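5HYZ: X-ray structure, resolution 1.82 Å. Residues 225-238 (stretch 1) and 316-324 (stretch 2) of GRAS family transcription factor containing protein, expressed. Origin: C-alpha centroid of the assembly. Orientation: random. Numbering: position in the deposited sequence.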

# COMPACT_ATOMS: atom_id res chain seq x y z
N VAL A 225 -5.10 -20.74 25.97
CA VAL A 225 -4.46 -19.46 25.62
C VAL A 225 -5.41 -18.25 25.84
O VAL A 225 -4.94 -17.17 26.18
CB VAL A 225 -3.88 -19.47 24.16
CG1 VAL A 225 -4.90 -19.19 23.14
CG2 VAL A 225 -2.83 -18.33 24.00
N LEU A 226 -6.72 -18.40 25.65
CA LEU A 226 -7.66 -17.28 25.96
C LEU A 226 -7.68 -17.00 27.45
O LEU A 226 -7.73 -15.85 27.87
CB LEU A 226 -9.08 -17.57 25.48
CG LEU A 226 -9.20 -17.57 23.97
CD1 LEU A 226 -10.63 -17.91 23.51
CD2 LEU A 226 -8.77 -16.18 23.39
N ARG A 227 -7.58 -18.03 28.29
CA ARG A 227 -7.46 -17.77 29.73
C ARG A 227 -6.17 -17.09 30.08
O ARG A 227 -6.11 -16.21 30.93
CB ARG A 227 -7.59 -19.10 30.53
CG ARG A 227 -9.04 -19.60 30.52
CD ARG A 227 -9.05 -20.98 31.23
NE ARG A 227 -10.39 -21.47 31.49
CZ ARG A 227 -10.62 -22.62 32.15
NH1 ARG A 227 -9.58 -23.39 32.55
NH2 ARG A 227 -11.87 -23.04 32.40
N LEU A 228 -5.11 -17.49 29.40
CA LEU A 228 -3.84 -16.87 29.59
C LEU A 228 -3.91 -15.39 29.20
O LEU A 228 -3.45 -14.53 29.91
CB LEU A 228 -2.80 -17.61 28.76
CG LEU A 228 -1.40 -17.12 28.73
CD1 LEU A 228 -0.81 -17.18 30.16
CD2 LEU A 228 -0.57 -18.00 27.80
N ALA A 229 -4.52 -15.10 28.05
CA ALA A 229 -4.68 -13.69 27.65
C ALA A 229 -5.49 -12.87 28.70
O ALA A 229 -5.10 -11.76 29.12
CB ALA A 229 -5.39 -13.63 26.31
N LYS A 230 -6.59 -13.46 29.17
CA LYS A 230 -7.46 -12.79 30.13
C LYS A 230 -6.71 -12.51 31.40
O LYS A 230 -6.90 -11.47 32.04
CB LYS A 230 -8.72 -13.68 30.40
CG LYS A 230 -9.82 -13.07 31.33
CD LYS A 230 -10.67 -11.98 30.62
CE LYS A 230 -11.85 -11.39 31.47
NZ LYS A 230 -12.52 -10.16 30.76
N SER A 231 -5.81 -13.40 31.78
CA SER A 231 -5.07 -13.22 33.03
C SER A 231 -4.11 -12.03 32.98
O SER A 231 -3.62 -11.55 34.01
CB SER A 231 -4.29 -14.49 33.38
OG SER A 231 -3.11 -14.66 32.59
N LEU A 232 -3.84 -11.52 31.76
CA LEU A 232 -2.97 -10.36 31.65
C LEU A 232 -3.70 -9.03 31.86
O LEU A 232 -3.12 -7.94 31.76
CB LEU A 232 -2.28 -10.38 30.27
CG LEU A 232 -1.54 -11.67 29.93
CD1 LEU A 232 -0.81 -11.51 28.56
CD2 LEU A 232 -0.48 -12.04 31.02
N SER A 233 -4.97 -9.16 32.17
CA SER A 233 -5.94 -8.07 32.34
C SER A 233 -5.85 -7.05 31.17
O SER A 233 -5.67 -5.86 31.41
CB SER A 233 -5.74 -7.32 33.65
OG SER A 233 -5.97 -8.19 34.73
N PRO A 234 -5.96 -7.54 29.94
CA PRO A 234 -5.78 -6.60 28.80
C PRO A 234 -6.85 -5.55 28.70
O PRO A 234 -8.06 -5.75 28.96
CB PRO A 234 -5.78 -7.57 27.58
CG PRO A 234 -6.54 -8.82 28.09
CD PRO A 234 -6.18 -8.93 29.52
N ALA A 235 -6.43 -4.38 28.25
CA ALA A 235 -7.34 -3.31 27.90
C ALA A 235 -8.18 -3.71 26.73
O ALA A 235 -9.35 -3.23 26.56
CB ALA A 235 -6.54 -2.03 27.57
N VAL A 236 -7.60 -4.54 25.83
CA VAL A 236 -8.32 -5.04 24.66
C VAL A 236 -7.58 -6.29 24.12
O VAL A 236 -6.37 -6.44 24.28
CB VAL A 236 -8.41 -3.93 23.53
CG1 VAL A 236 -7.02 -3.67 22.91
CG2 VAL A 236 -9.42 -4.36 22.45
N VAL A 237 -8.34 -7.16 23.48
CA VAL A 237 -7.84 -8.31 22.77
C VAL A 237 -8.38 -8.22 21.37
O VAL A 237 -9.62 -8.10 21.17
CB VAL A 237 -8.34 -9.63 23.41
CG1 VAL A 237 -7.84 -10.84 22.56
CG2 VAL A 237 -7.85 -9.76 24.87
N THR A 238 -7.49 -8.23 20.39
CA THR A 238 -7.95 -8.15 19.02
C THR A 238 -7.85 -9.50 18.36
O THR A 238 -6.90 -10.26 18.58
CB THR A 238 -7.13 -7.11 18.20
OG1 THR A 238 -5.74 -7.27 18.51
CG2 THR A 238 -7.50 -5.72 18.69
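Stretch 2 316-324: TLMEWCGFE

Stretch 2 enters as the last turn of a helix, residues 316 to 320, then leaves helical geometry at Cys-321, turns through Gly-322, and becomes extended at Phe-323 and Glu-324. It lies against one flank of stretch 1, where a helix gives way through a turn to the strand that carries Val-237. From Thr-316 to Glu-324 it runs in broadly the same direction as that helix. The backbones approach most closely at Lys-230 and Phe-323, whose CA atoms are 7.8 Å apart, leaving room for side chains between them.

The principal bump is the ring of Phe-323. Its CA-to-CB bond points sideways, but with chi1 near -69° the ring swings over into a hollow walled by Leu-226, Ala-229, Lys-230, Pro-234 and Val-237. The small CB of Ala-229, 4.4 Å from CZ of Phe-323, leaves the hollow deep there, and the ring lies close to the helix. CG2 of Val-237 packs 3.5 Å from CE1 of Phe-323, bringing the strand into the same pocket, while Pro-234 CG stands at the ring edge, 4.4 Å from that CE1. Also at the edge, the backbone O of Leu-226 is 3.7 Å from Phe-323 CE2. A broad, rigid, apolar side chain suits such a site because it touches helix, turn and strand at once.

Lys-230 covers one face of this ring. Its CD is 3.9 Å from the centroid of the Phe-323 ring, a CH-pi contact, and the chain then carries its charged end onward, where NZ donates a hydrogen bond of 3.1 Å to O of Gly-322. A long lysine serves both needs: methylenes for the aromatic face, an ammonium group for a carbonyl. Gly-322 has phi near 97°, and at its backbone angles a CB would jam against the carbonyl O of Cys-321; an ideal CB would stand 3.8 Å from CE of Lys-230, within ordinary contact distance.

Leu-226 is the answering bump from stretch 1. It points toward stretch 2 and fills the hollow between the helix end and the tail: its CD2 meets SE of Met-318, a selenomethionine, at 3.7 Å, and its CB lies 3.8 Å from SG of Cys-321. The compact thiol fits where the leucine comes near. Met-318 starts sideways, yet its three m rotamers curl its end inward, placing CE 4.3 Å from CG1 of Val-237. Flexible selenomethionine and branched leucine and valine thus extend the apolar packing beyond the phenylalanine ring.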

# COMPACT_ATOMS: atom_id res chain seq x y z
N THR A 316 -18.94 -17.18 20.60
CA THR A 316 -19.32 -18.12 21.69
C THR A 316 -18.08 -18.44 22.53
O THR A 316 -18.12 -18.44 23.77
CB THR A 316 -19.92 -19.39 21.14
OG1 THR A 316 -21.15 -19.06 20.49
CG2 THR A 316 -20.24 -20.43 22.29
N LEU A 317 -16.97 -18.67 21.85
CA LEU A 317 -15.75 -19.06 22.61
C LEU A 317 -15.21 -17.90 23.46
O LEU A 317 -14.86 -18.04 24.62
CB LEU A 317 -14.70 -19.51 21.62
CG LEU A 317 -14.74 -20.92 21.13
CD1 LEU A 317 -13.89 -21.00 19.86
CD2 LEU A 317 -14.08 -21.71 22.25
N MSE A 318 -15.18 -16.71 22.88
CA MSE A 318 -14.67 -15.55 23.61
C MSE A 318 -15.54 -15.29 24.85
O MSE A 318 -15.03 -15.02 25.91
CB MSE A 318 -14.66 -14.27 22.73
CG MSE A 318 -13.79 -14.34 21.49
SE MSE A 318 -11.87 -14.69 21.99
CE MSE A 318 -11.58 -13.00 22.87
N GLU A 319 -16.87 -15.39 24.70
CA GLU A 319 -17.76 -15.09 25.82
C GLU A 319 -17.67 -16.19 26.86
O GLU A 319 -17.77 -15.96 28.06
CB GLU A 319 -19.19 -14.95 25.33
CG GLU A 319 -19.27 -13.63 24.45
CD GLU A 319 -20.68 -13.24 24.00
OE1 GLU A 319 -21.54 -14.13 23.87
OE2 GLU A 319 -20.86 -12.05 23.66
N TRP A 320 -17.46 -17.38 26.37
CA TRP A 320 -17.27 -18.53 27.28
C TRP A 320 -16.04 -18.30 28.17
O TRP A 320 -16.02 -18.67 29.33
CB TRP A 320 -17.16 -19.80 26.45
CG TRP A 320 -17.33 -21.11 27.27
CD1 TRP A 320 -17.50 -21.20 28.62
CD2 TRP A 320 -17.39 -22.43 26.76
NE1 TRP A 320 -17.62 -22.53 28.99
CE2 TRP A 320 -17.57 -23.30 27.86
CE3 TRP A 320 -17.32 -22.98 25.47
CZ2 TRP A 320 -17.66 -24.70 27.72
CZ3 TRP A 320 -17.42 -24.35 25.31
CH2 TRP A 320 -17.58 -25.20 26.44
N CYS A 321 -15.02 -17.60 27.63
CA CYS A 321 -13.80 -17.34 28.35
C CYS A 321 -13.85 -16.03 29.09
O CYS A 321 -12.86 -15.59 29.65
CB CYS A 321 -12.59 -17.41 27.38
SG CYS A 321 -12.33 -19.12 26.79
N GLY A 322 -15.01 -15.39 29.10
CA GLY A 322 -15.20 -14.26 29.99
C GLY A 322 -14.99 -12.91 29.31
O GLY A 322 -14.99 -11.91 29.99
N PHE A 323 -14.78 -12.89 27.99
CA PHE A 323 -14.64 -11.60 27.27
C PHE A 323 -15.96 -11.03 26.82
O PHE A 323 -16.90 -11.79 26.62
CB PHE A 323 -13.75 -11.80 26.03
CG PHE A 323 -12.31 -12.08 26.39
CD1 PHE A 323 -11.46 -11.05 26.81
CD2 PHE A 323 -11.83 -13.39 26.31
CE1 PHE A 323 -10.09 -11.30 27.12
CE2 PHE A 323 -10.47 -13.68 26.64
CZ PHE A 323 -9.61 -12.62 27.06
N GLU A 324 -16.02 -9.73 26.56
CA GLU A 324 -17.22 -9.10 26.02
C GLU A 324 -16.81 -8.30 24.78
O GLU A 324 -15.68 -7.80 24.71
CB GLU A 324 -17.87 -8.18 27.06
CG GLU A 324 -17.11 -6.90 27.26
CD GLU A 324 -17.64 -6.02 28.38
OE1 GLU A 324 -18.50 -6.48 29.15
OE2 GLU A 324 -17.16 -4.86 28.49